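Local structure of esterase E25 (Uncultured bacterium, 4Q05) at residues G214-L219 / V224-A229; H218-E223 / H289-T294. The protein probably hydrolyses carboxylic esters, as a dimeric esterase of the GTSAG motif subfamily of the bacterial hormone-sensitive lipase family. All coordinates share one frame; numbering follows the deposited sequence.

Overall arrangement
Both contacts are built on the C-terminal half of helix 206-221. Their centres lie about 4 Å apart, and about 17 Å (contact 1) and 19 Å (contact 2) from the centre of the chain. Contact 1 is local: the helix meets the loop that leaves it and runs into strand 229-235. Contact 2 is more distant in sequence, since the same helix end meets the loop leading into the next parallel strand, 294-299. The two loops also touch each other, with Leu226 against Gly290 and Pro227 against Pro292. Together they show how, in an alpha/beta hydrolase fold, one helix packs on the connections that feed two adjacent strands of the central sheet.

Contact 1 of 2, residues G214-L219 / V224-A229; sequences GLVQHL and VDLPGA
Leu219 and Leu226 meet through matching first torsions: each carries CG anti to its carbonyl carbon, with chi1 -60° in Leu219 and -53° in Leu226, and the two side chains run antiparallel past one another. The branch of Leu226 that does the touching is CD2, which settles on Leu219 CB at 3.6 Å. The same methyl reaches back one helical turn, where Leu226 CD2 lies 4.5 Å from Val216 CG1, a looser apolar approach. Leu219 divides its two methyls between different neighbours. Its CD2 packs on the branch point of Val224, 3.7 Å from Val224 CB, while Leu219 CD1 lies against the CD carbon of Pro227, at 4.2 Å. Past the end of helix 206-221 the chain doubles back, and the loop runs alongside the last turn before entering strand 229-235, the alpha-to-beta half of a beta-alpha-beta crossover from strand 200-205 in the alpha/beta hydrolase fold. The turn is tied by the six-to-one bond of a Schellman motif centred on Glu223, from Val224 N to Leu219 O at 2.9 Å. It is somewhat bent, with 147° at the hydrogen, and the donor is tilted out of the carbonyl plane. Helix 179-194 flanks the apolar cluster: Tyr188 touches both Leu219 and Pro227, and its hydroxyl hydrogen-bonds to Asp225 O. Further along, Pro227 rests against Leu202 of strand 200-205, and Gly228 and Ala229 pair by backbone hydrogen bonds with Ile200 and Leu202.

Contact 2 of 2, residues H218-E223 / H289-T294; sequences HLIEQE and HGFPPT
Ile220 directs the CD1 methyl at the end of its longer branch onto the loop 289-294, where it overlaps the CD1 and CE1 atoms of the Phe291 ring. Ile220 CD1 stands 3.7 Å from Phe291 CD1 and 4.0 Å from Phe291 CE1; its approach to the ring is oblique, and the two side chains cross at about a right angle. The methyl also meets the loop's backbone, with Ile220 CD1 3.5 Å from His289 O and 3.8 Å from Gly290 C. That reach follows from an extended outer branch, chi2 164°, which stretches CG1-CD1 out to the loop. Gly290, with a positive phi of 86°, brings its bare backbone up against Ile220 CD1. Glu223, just past the helix, takes positive phi in a Schellman motif, in which a weak bond from Glu223 N to Ile220 O accompanies the Val224 N to Leu219 O bond of contact 1. Within the loop, Thr294 OG1 donates to Pro292 O at 3.0 Å as strand 294-299 begins. Phe291 lies between helix 206-221, where it touches Val216 and Gln217, and strand 229-235, where it touches Leu230.

Contact 1 of 2, residues G214-L219 / V224-A229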
loop_
_atom_site.group_PDB
_atom_site.type_symbol
_atom_site.label_atom_id
_atom_site.label_comp_id
_atom_site.label_asym_id
_atom_site.label_seq_id
_atom_site.Cartn_x
_atom_site.Cartn_y
_atom_site.Cartn_z
ATOM N N GLY A 214 -1.775 6.888 -20.132
ATOM C CA GLY A 214 -2.527 7.377 -21.274
ATOM C C GLY A 214 -2.105 6.712 -22.569
ATOM O O GLY A 214 -2.936 6.354 -23.400
ATOM N N LEU A 215 -0.802 6.536 -22.745
ATOM C CA LEU A 215 -0.293 5.846 -23.928
ATOM C C LEU A 215 -0.806 4.414 -24.013
ATOM O O LEU A 215 -1.262 3.961 -25.065
ATOM C CB LEU A 215 1.229 5.811 -23.921
ATOM C CG LEU A 215 1.779 4.930 -25.046
ATOM C CD1 LEU A 215 1.388 5.514 -26.402
ATOM C CD2 LEU A 215 3.284 4.794 -24.937
ATOM N N VAL A 216 -0.715 3.682 -22.908
ATOM C CA VAL A 216 -1.129 2.289 -22.939
ATOM C C VAL A 216 -2.615 2.181 -23.294
ATOM O O VAL A 216 -3.011 1.287 -24.023
ATOM C CB VAL A 216 -0.827 1.565 -21.612
ATOM C CG1 VAL A 216 -1.387 0.146 -21.642
ATOM C CG2 VAL A 216 0.674 1.538 -21.374
ATOM N N GLN A 217 -3.429 3.092 -22.773
ATOM C CA GLN A 217 -4.850 3.105 -23.092
ATOM C C GLN A 217 -5.080 3.328 -24.590
ATOM O O GLN A 217 -5.912 2.666 -25.209
ATOM C CB GLN A 217 -5.566 4.171 -22.258
ATOM C CG GLN A 217 -5.714 3.746 -20.805
ATOM C CD GLN A 217 -6.064 4.888 -19.891
ATOM O OE1 GLN A 217 -5.651 6.021 -20.110
ATOM N NE2 GLN A 217 -6.818 4.595 -18.852
ATOM N N HIS A 218 -4.317 4.252 -25.158
ATOM C CA HIS A 218 -4.343 4.527 -26.592
ATOM C C HIS A 218 -3.940 3.282 -27.391
ATOM O O HIS A 218 -4.662 2.853 -28.296
ATOM C CB HIS A 218 -3.410 5.698 -26.902
ATOM C CG HIS A 218 -3.432 6.139 -28.335
ATOM N ND1 HIS A 218 -4.601 6.311 -29.047
ATOM C CD2 HIS A 218 -2.426 6.462 -29.184
ATOM C CE1 HIS A 218 -4.314 6.710 -30.274
ATOM N NE2 HIS A 218 -3.001 6.812 -30.382
ATOM N N LEU A 219 -2.800 2.691 -27.038
ATOM C CA LEU A 219 -2.336 1.466 -27.693
ATOM C C LEU A 219 -3.389 0.368 -27.675
ATOM O O LEU A 219 -3.589 -0.330 -28.671
ATOM C CB LEU A 219 -1.061 0.935 -27.041
ATOM C CG LEU A 219 0.157 1.847 -27.044
ATOM C CD1 LEU A 219 1.276 1.223 -26.217
ATOM C CD2 LEU A 219 0.615 2.131 -28.468
ATOM N N VAL A 224 -2.472 -1.805 -30.873
ATOM C CA VAL A 224 -1.026 -1.861 -31.042
ATOM C C VAL A 224 -0.418 -2.747 -29.959
ATOM O O VAL A 224 -0.938 -2.813 -28.847
ATOM C CB VAL A 224 -0.417 -0.458 -30.962
ATOM C CG1 VAL A 224 1.082 -0.515 -31.175
ATOM C CG2 VAL A 224 -1.076 0.451 -31.989
ATOM N N ASP A 225 0.668 -3.440 -30.288
ATOM C CA ASP A 225 1.348 -4.298 -29.324
ATOM C C ASP A 225 1.718 -3.510 -28.058
ATOM O O ASP A 225 2.096 -2.346 -28.135
ATOM C CB ASP A 225 2.597 -4.906 -29.949
ATOM C CG ASP A 225 2.282 -6.034 -30.929
ATOM O OD1 ASP A 225 1.094 -6.279 -31.216
ATOM O OD2 ASP A 225 3.238 -6.677 -31.411
ATOM N N LEU A 226 1.606 -4.150 -26.899
ATOM C CA LEU A 226 1.831 -3.463 -25.621
ATOM C C LEU A 226 3.182 -3.812 -25.038
ATOM O O LEU A 226 3.747 -4.850 -25.357
ATOM C CB LEU A 226 0.757 -3.857 -24.615
ATOM C CG LEU A 226 -0.687 -3.675 -25.078
ATOM C CD1 LEU A 226 -1.639 -4.142 -23.983
ATOM C CD2 LEU A 226 -0.936 -2.228 -25.423
ATOM N N PRO A 227 3.708 -2.950 -24.157
ATOM C CA PRO A 227 4.957 -3.306 -23.471
ATOM C C PRO A 227 4.778 -4.592 -22.665
ATOM O O PRO A 227 3.650 -4.939 -22.313
ATOM C CB PRO A 227 5.183 -2.121 -22.516
ATOM C CG PRO A 227 4.437 -0.995 -23.107
ATOM C CD PRO A 227 3.221 -1.618 -23.759
ATOM N N GLY A 228 5.876 -5.286 -22.386
ATOM C CA GLY A 228 5.833 -6.480 -21.566
ATOM C C GLY A 228 5.551 -6.185 -20.099
ATOM O O GLY A 228 5.101 -7.057 -19.361
ATOM N N ALA A 229 5.822 -4.958 -19.671
ATOM C CA ALA A 229 5.616 -4.577 -18.270
ATOM C C ALA A 229 5.546 -3.062 -18.132
ATOM O O ALA A 229 6.119 -2.336 -18.947
ATOM C CB ALA A 229 6.745 -5.114 -17.405
#

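Contact 2 of 2, residues H218-E223 / H289-T294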
loop_
_atom_site.group_PDB
_atom_site.type_symbol
_atom_site.label_atom_id
_atom_site.label_comp_id
_atom_site.label_asym_id
_atom_site.label_seq_id
_atom_site.Cartn_x
_atom_site.Cartn_y
_atom_site.Cartn_z
ATOM N N HIS A 218 -4.317 4.252 -25.158
ATOM C CA HIS A 218 -4.343 4.527 -26.592
ATOM C C HIS A 218 -3.940 3.282 -27.391
ATOM O O HIS A 218 -4.662 2.853 -28.296
ATOM C CB HIS A 218 -3.410 5.698 -26.902
ATOM C CG HIS A 218 -3.432 6.139 -28.335
ATOM N ND1 HIS A 218 -4.601 6.311 -29.047
ATOM C CD2 HIS A 218 -2.426 6.462 -29.184
ATOM C CE1 HIS A 218 -4.314 6.710 -30.274
ATOM N NE2 HIS A 218 -3.001 6.812 -30.382
ATOM N N LEU A 219 -2.800 2.691 -27.038
ATOM C CA LEU A 219 -2.336 1.466 -27.693
ATOM C C LEU A 219 -3.389 0.368 -27.675
ATOM O O LEU A 219 -3.589 -0.330 -28.671
ATOM C CB LEU A 219 -1.061 0.935 -27.041
ATOM C CG LEU A 219 0.157 1.847 -27.044
ATOM C CD1 LEU A 219 1.276 1.223 -26.217
ATOM C CD2 LEU A 219 0.615 2.131 -28.468
ATOM N N ILE A 220 -4.043 0.190 -26.533
ATOM C CA ILE A 220 -5.049 -0.851 -26.414
ATOM C C ILE A 220 -6.214 -0.562 -27.353
ATOM O O ILE A 220 -6.723 -1.469 -28.011
ATOM C CB ILE A 220 -5.529 -1.003 -24.959
ATOM C CG1 ILE A 220 -4.428 -1.645 -24.117
ATOM C CG2 ILE A 220 -6.780 -1.851 -24.892
ATOM C CD1 ILE A 220 -4.644 -1.486 -22.622
ATOM N N GLU A 221 -6.612 0.704 -27.422
ATOM C CA GLU A 221 -7.669 1.153 -28.322
ATOM C C GLU A 221 -7.307 0.849 -29.771
ATOM O O GLU A 221 -8.134 0.358 -30.539
ATOM C CB GLU A 221 -7.871 2.664 -28.202
ATOM C CG GLU A 221 -8.548 3.144 -26.929
ATOM C CD GLU A 221 -8.566 4.669 -26.817
ATOM O OE1 GLU A 221 -8.221 5.345 -27.821
ATOM O OE2 GLU A 221 -8.916 5.189 -25.728
ATOM N N GLN A 222 -6.069 1.176 -30.134
ATOM C CA GLN A 222 -5.575 1.040 -31.497
ATOM C C GLN A 222 -5.070 -0.365 -31.802
ATOM O O GLN A 222 -4.597 -0.630 -32.905
ATOM C CB GLN A 222 -4.454 2.044 -31.750
ATOM C CG GLN A 222 -4.899 3.487 -31.672
ATOM C CD GLN A 222 -5.938 3.827 -32.728
ATOM O OE1 GLN A 222 -7.018 4.342 -32.416
ATOM N NE2 GLN A 222 -5.617 3.541 -33.986
ATOM N N GLU A 223 -5.181 -1.264 -30.830
ATOM C CA GLU A 223 -4.741 -2.650 -31.003
ATOM C C GLU A 223 -3.262 -2.754 -31.358
ATOM O O GLU A 223 -2.843 -3.671 -32.060
ATOM C CB GLU A 223 -5.596 -3.376 -32.052
ATOM C CG GLU A 223 -7.033 -3.595 -31.610
ATOM C CD GLU A 223 -7.936 -4.074 -32.735
ATOM O OE1 GLU A 223 -7.413 -4.491 -33.793
ATOM O OE2 GLU A 223 -9.173 -4.029 -32.559
ATOM N N HIS A 289 -8.431 -2.278 -18.318
ATOM C CA HIS A 289 -8.411 -3.649 -18.807
ATOM C C HIS A 289 -7.375 -3.797 -19.912
ATOM O O HIS A 289 -7.186 -2.895 -20.720
ATOM C CB HIS A 289 -9.782 -4.085 -19.335
ATOM C CG HIS A 289 -10.821 -4.255 -18.271
ATOM N ND1 HIS A 289 -11.598 -3.209 -17.816
ATOM C CD2 HIS A 289 -11.226 -5.352 -17.586
ATOM C CE1 HIS A 289 -12.433 -3.655 -16.894
ATOM N NE2 HIS A 289 -12.223 -4.950 -16.732
ATOM N N GLY A 290 -6.709 -4.944 -19.951
ATOM C CA GLY A 290 -5.721 -5.188 -20.984
ATOM C C GLY A 290 -4.338 -4.670 -20.653
ATOM O O GLY A 290 -3.396 -4.897 -21.408
ATOM N N PHE A 291 -4.193 -3.975 -19.530
ATOM C CA PHE A 291 -2.865 -3.473 -19.166
ATOM C C PHE A 291 -1.864 -4.610 -18.985
ATOM O O PHE A 291 -2.208 -5.686 -18.507
ATOM C CB PHE A 291 -2.918 -2.582 -17.910
ATOM C CG PHE A 291 -3.034 -1.106 -18.218
ATOM C CD1 PHE A 291 -4.042 -0.631 -19.048
ATOM C CD2 PHE A 291 -2.130 -0.201 -17.686
ATOM C CE1 PHE A 291 -4.148 0.725 -19.339
ATOM C CE2 PHE A 291 -2.229 1.151 -17.963
ATOM C CZ PHE A 291 -3.246 1.619 -18.790
ATOM N N PRO A 292 -0.610 -4.367 -19.374
ATOM C CA PRO A 292 0.484 -5.298 -19.110
ATOM C C PRO A 292 0.684 -5.404 -17.595
ATOM O O PRO A 292 0.159 -4.565 -16.869
ATOM C CB PRO A 292 1.708 -4.587 -19.717
ATOM C CG PRO A 292 1.183 -3.452 -20.517
ATOM C CD PRO A 292 -0.138 -3.086 -19.923
ATOM N N PRO A 293 1.447 -6.401 -17.130
ATOM C CA PRO A 293 1.769 -6.459 -15.699
ATOM C C PRO A 293 2.377 -5.146 -15.257
ATOM O O PRO A 293 3.256 -4.616 -15.942
ATOM C CB PRO A 293 2.814 -7.577 -15.626
ATOM C CG PRO A 293 2.426 -8.499 -16.760
ATOM C CD PRO A 293 1.960 -7.576 -17.864
ATOM N N THR A 294 1.920 -4.639 -14.119
ATOM C CA THR A 294 2.306 -3.318 -13.652
ATOM C C THR A 294 2.900 -3.364 -12.236
ATOM O O THR A 294 2.411 -4.077 -11.358
ATOM C CB THR A 294 1.095 -2.374 -13.704
ATOM O OG1 THR A 294 0.657 -2.262 -15.061
ATOM C CG2 THR A 294 1.428 -0.973 -13.163
#